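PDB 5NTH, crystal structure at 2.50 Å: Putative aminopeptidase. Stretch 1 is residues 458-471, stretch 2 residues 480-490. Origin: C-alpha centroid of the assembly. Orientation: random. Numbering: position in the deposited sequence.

Stretch 1, residues 458-471: PVLYCPEYHEEVYK
Stretch 2, residues 480-490: IANSSSSAGSS

Asn-482 binds the end of stretch 1 twice, with backbone and side chain taking separate carbonyls: Asn-482 N donates to Val-469 O at 2.7 Å (angle at H 160°), and Asn-482 ND2 to Lys-471 O at 3.1 Å (171°). The m rotamer of Asn-482 (chi1 -64°, chi2 -36°) brings the amide to the second acceptor. Val-469 O also receives a CA-H...O contact from Ala-481 CA at 3.2 Å, with 133° at the hydrogen, so one carbonyl faces two successive residues.

The register has two anchors: the CA atoms of Val-469 and Ala-481 lie 5.0 Å apart, those of Leu-460 and Ser-490 6.0 Å. Stretch 2 therefore runs back along stretch 1. From Cys-462 at the N-cap, stretch 1 enters a helix at Pro-463; Glu-467 to Tyr-470 form a type I turn closed by a weak bond from Tyr-470 N to Glu-467 O (3.4 Å). Stretch 2 is extended at Ile-480 and Ala-481 (phi/psi -148/157 and -79/152), takes positive phi at Ser-485 (52/50) and at the N-cap Ala-487 (42/69), then becomes helical from Gly-488.

Two apolar side-chain pairs join the stretches. Val-469, in m, sets CG2 3.5 Å from Ala-481 CB, and Leu-460 (chi1 t, chi2 p) places CD2 4.3 Å from Ala-487 CB. Separate van der Waals contacts add to these: Val-469 CG2 lies 4.2 Å from Ser-486 CB, and Tyr-470, though its CA-to-CB bond points away, returns its ring so that CE1 lies 3.5 Å from Ile-480 N, which sits at the ring edge.

At the other anchor, Ser-490 points toward stretch 1, and its OG is 2.8 Å from Leu-460 O, within hydrogen-bonding distance. Val-459 CG2 packs 4.0 Å from Ser-490 OG. His-466 (chi1 -43°, chi2 -42°) brings NE2 within 3.6 Å of Ser-490 CB, with Ser-490 C over one ring face.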

# COMPACT_ATOMS: atom_id res chain seq x y z
N PRO A 458 4.30 -7.87 32.14
CA PRO A 458 4.98 -6.59 32.21
C PRO A 458 5.46 -6.04 30.88
O PRO A 458 5.97 -6.78 30.08
CB PRO A 458 6.22 -6.92 33.07
CG PRO A 458 5.78 -8.02 33.96
CD PRO A 458 4.96 -8.86 33.03
N VAL A 459 5.29 -4.76 30.66
CA VAL A 459 6.04 -4.13 29.57
C VAL A 459 6.96 -3.02 30.08
O VAL A 459 6.71 -2.40 31.09
CB VAL A 459 5.15 -3.56 28.44
CG1 VAL A 459 4.56 -4.70 27.64
CG2 VAL A 459 4.10 -2.60 28.98
N LEU A 460 8.00 -2.78 29.28
CA LEU A 460 9.06 -1.86 29.60
C LEU A 460 8.56 -0.60 30.31
O LEU A 460 7.71 0.07 29.79
CB LEU A 460 9.80 -1.49 28.33
CG LEU A 460 11.04 -0.62 28.50
CD1 LEU A 460 12.10 -1.33 29.36
CD2 LEU A 460 11.61 -0.21 27.16
N TYR A 461 9.06 -0.32 31.52
CA TYR A 461 8.82 0.97 32.18
C TYR A 461 10.14 1.74 32.13
O TYR A 461 11.14 1.31 32.74
CB TYR A 461 8.33 0.81 33.61
CG TYR A 461 8.04 2.12 34.34
CD1 TYR A 461 6.80 2.72 34.25
CD2 TYR A 461 9.02 2.74 35.13
CE1 TYR A 461 6.54 3.91 34.91
CE2 TYR A 461 8.78 3.94 35.77
CZ TYR A 461 7.55 4.51 35.66
OH TYR A 461 7.33 5.65 36.30
N CYS A 462 10.16 2.86 31.41
CA CYS A 462 11.38 3.60 31.18
C CYS A 462 11.07 5.00 30.71
O CYS A 462 11.39 5.34 29.58
CB CYS A 462 12.28 2.86 30.18
SG CYS A 462 13.97 3.47 30.22
N PRO A 463 10.45 5.83 31.57
CA PRO A 463 10.05 7.19 31.21
C PRO A 463 11.16 8.04 30.60
O PRO A 463 10.87 8.88 29.77
CB PRO A 463 9.62 7.80 32.55
CG PRO A 463 9.25 6.65 33.39
CD PRO A 463 10.23 5.59 33.00
N GLU A 464 12.41 7.86 31.03
CA GLU A 464 13.50 8.64 30.41
C GLU A 464 13.62 8.37 28.92
O GLU A 464 13.89 9.28 28.16
CB GLU A 464 14.85 8.46 31.09
CG GLU A 464 15.48 7.06 31.05
CD GLU A 464 15.25 6.28 32.33
OE1 GLU A 464 14.18 6.46 32.94
OE2 GLU A 464 16.14 5.51 32.73
N TYR A 465 13.40 7.13 28.51
CA TYR A 465 13.44 6.78 27.10
C TYR A 465 12.17 7.18 26.39
O TYR A 465 12.24 7.62 25.24
CB TYR A 465 13.77 5.29 26.94
CG TYR A 465 15.26 4.94 27.13
CD1 TYR A 465 16.23 5.91 27.50
CD2 TYR A 465 15.69 3.65 26.93
CE1 TYR A 465 17.58 5.58 27.63
CE2 TYR A 465 17.04 3.31 27.09
CZ TYR A 465 17.99 4.26 27.43
OH TYR A 465 19.29 3.84 27.54
N HIS A 466 11.01 7.08 27.06
CA HIS A 466 9.73 7.51 26.45
C HIS A 466 9.66 9.03 26.31
O HIS A 466 9.17 9.53 25.30
CB HIS A 466 8.47 7.00 27.20
CG HIS A 466 8.56 5.58 27.65
ND1 HIS A 466 9.09 4.59 26.85
CD2 HIS A 466 8.25 4.99 28.82
CE1 HIS A 466 9.09 3.45 27.51
NE2 HIS A 466 8.59 3.67 28.71
N GLU A 467 10.16 9.76 27.29
CA GLU A 467 10.14 11.20 27.25
C GLU A 467 10.74 11.69 25.96
O GLU A 467 10.24 12.65 25.38
CB GLU A 467 10.91 11.80 28.42
CG GLU A 467 10.88 13.32 28.41
CD GLU A 467 11.50 13.95 29.66
OE1 GLU A 467 12.60 13.50 30.09
OE2 GLU A 467 10.90 14.93 30.19
N GLU A 468 11.80 11.02 25.52
CA GLU A 468 12.58 11.51 24.39
C GLU A 468 12.04 11.13 23.03
O GLU A 468 12.62 11.51 22.04
CB GLU A 468 14.08 11.14 24.51
CG GLU A 468 14.49 9.70 24.16
CD GLU A 468 16.02 9.48 24.11
OE1 GLU A 468 16.67 10.17 23.28
OE2 GLU A 468 16.57 8.62 24.87
N VAL A 469 10.94 10.39 22.94
CA VAL A 469 10.27 10.19 21.65
C VAL A 469 8.93 10.94 21.53
O VAL A 469 8.29 10.87 20.50
CB VAL A 469 10.11 8.69 21.28
CG1 VAL A 469 11.48 8.02 21.21
CG2 VAL A 469 9.19 7.94 22.23
N TYR A 470 8.57 11.69 22.56
CA TYR A 470 7.35 12.52 22.61
C TYR A 470 7.60 14.03 22.56
O TYR A 470 6.65 14.83 22.76
CB TYR A 470 6.62 12.24 23.93
CG TYR A 470 5.63 11.15 23.91
CD1 TYR A 470 4.46 11.27 23.20
CD2 TYR A 470 5.82 10.02 24.66
CE1 TYR A 470 3.52 10.26 23.19
CE2 TYR A 470 4.89 9.00 24.68
CZ TYR A 470 3.74 9.13 23.92
OH TYR A 470 2.80 8.15 23.92
N LYS A 471 8.86 14.43 22.34
CA LYS A 471 9.23 15.83 22.25
C LYS A 471 8.44 16.50 21.11
O LYS A 471 8.37 15.96 20.01
CB LYS A 471 10.72 15.97 22.00
CG LYS A 471 11.62 15.55 23.15
CD LYS A 471 13.11 15.71 22.77
CE LYS A 471 14.01 16.27 23.89
NZ LYS A 471 14.07 15.39 25.11
N ILE A 480 1.85 10.75 20.17
CA ILE A 480 2.34 9.51 19.52
C ILE A 480 3.86 9.71 19.44
O ILE A 480 4.32 10.83 19.47
CB ILE A 480 1.72 9.27 18.11
N ALA A 481 4.64 8.65 19.36
CA ALA A 481 6.09 8.80 19.38
C ALA A 481 6.60 9.26 18.02
O ALA A 481 6.02 8.96 17.01
CB ALA A 481 6.76 7.50 19.81
N ASN A 482 7.72 9.96 18.01
CA ASN A 482 8.38 10.38 16.78
C ASN A 482 9.10 9.24 16.05
O ASN A 482 9.68 9.46 14.99
CB ASN A 482 9.40 11.50 17.08
CG ASN A 482 8.75 12.78 17.61
OD1 ASN A 482 7.64 13.16 17.17
ND2 ASN A 482 9.42 13.46 18.56
N SER A 483 9.10 8.04 16.61
CA SER A 483 9.77 6.88 16.02
C SER A 483 8.82 5.67 15.98
O SER A 483 7.97 5.49 16.86
CB SER A 483 11.06 6.56 16.82
N SER A 484 8.94 4.87 14.92
CA SER A 484 8.40 3.50 14.90
C SER A 484 9.22 2.66 15.89
O SER A 484 10.36 3.03 16.25
CB SER A 484 8.47 2.91 13.47
N SER A 485 8.66 1.54 16.36
CA SER A 485 9.41 0.59 17.20
C SER A 485 10.09 1.31 18.40
O SER A 485 11.31 1.20 18.66
CB SER A 485 10.45 -0.16 16.35
N SER A 486 9.26 2.09 19.08
CA SER A 486 9.64 2.73 20.32
C SER A 486 8.62 2.19 21.29
O SER A 486 7.72 2.93 21.68
CB SER A 486 9.55 4.26 20.22
N ALA A 487 8.69 0.89 21.58
CA ALA A 487 8.02 0.31 22.74
C ALA A 487 6.62 0.88 22.92
O ALA A 487 6.34 1.61 23.89
CB ALA A 487 8.87 0.53 23.99
N GLY A 488 5.75 0.53 21.99
CA GLY A 488 4.52 1.22 21.75
C GLY A 488 3.52 1.17 22.87
O GLY A 488 2.85 2.16 23.13
N SER A 489 3.40 0.02 23.55
CA SER A 489 2.46 -0.07 24.68
C SER A 489 2.92 0.73 25.86
O SER A 489 2.09 1.35 26.51
CB SER A 489 2.10 -1.51 25.12
OG SER A 489 1.03 -1.45 26.08
N SER A 490 4.22 0.74 26.16
CA SER A 490 4.72 1.55 27.27
C SER A 490 4.51 3.03 27.00
O SER A 490 4.11 3.77 27.90
CB SER A 490 6.20 1.32 27.51
OG SER A 490 6.57 -0.01 27.22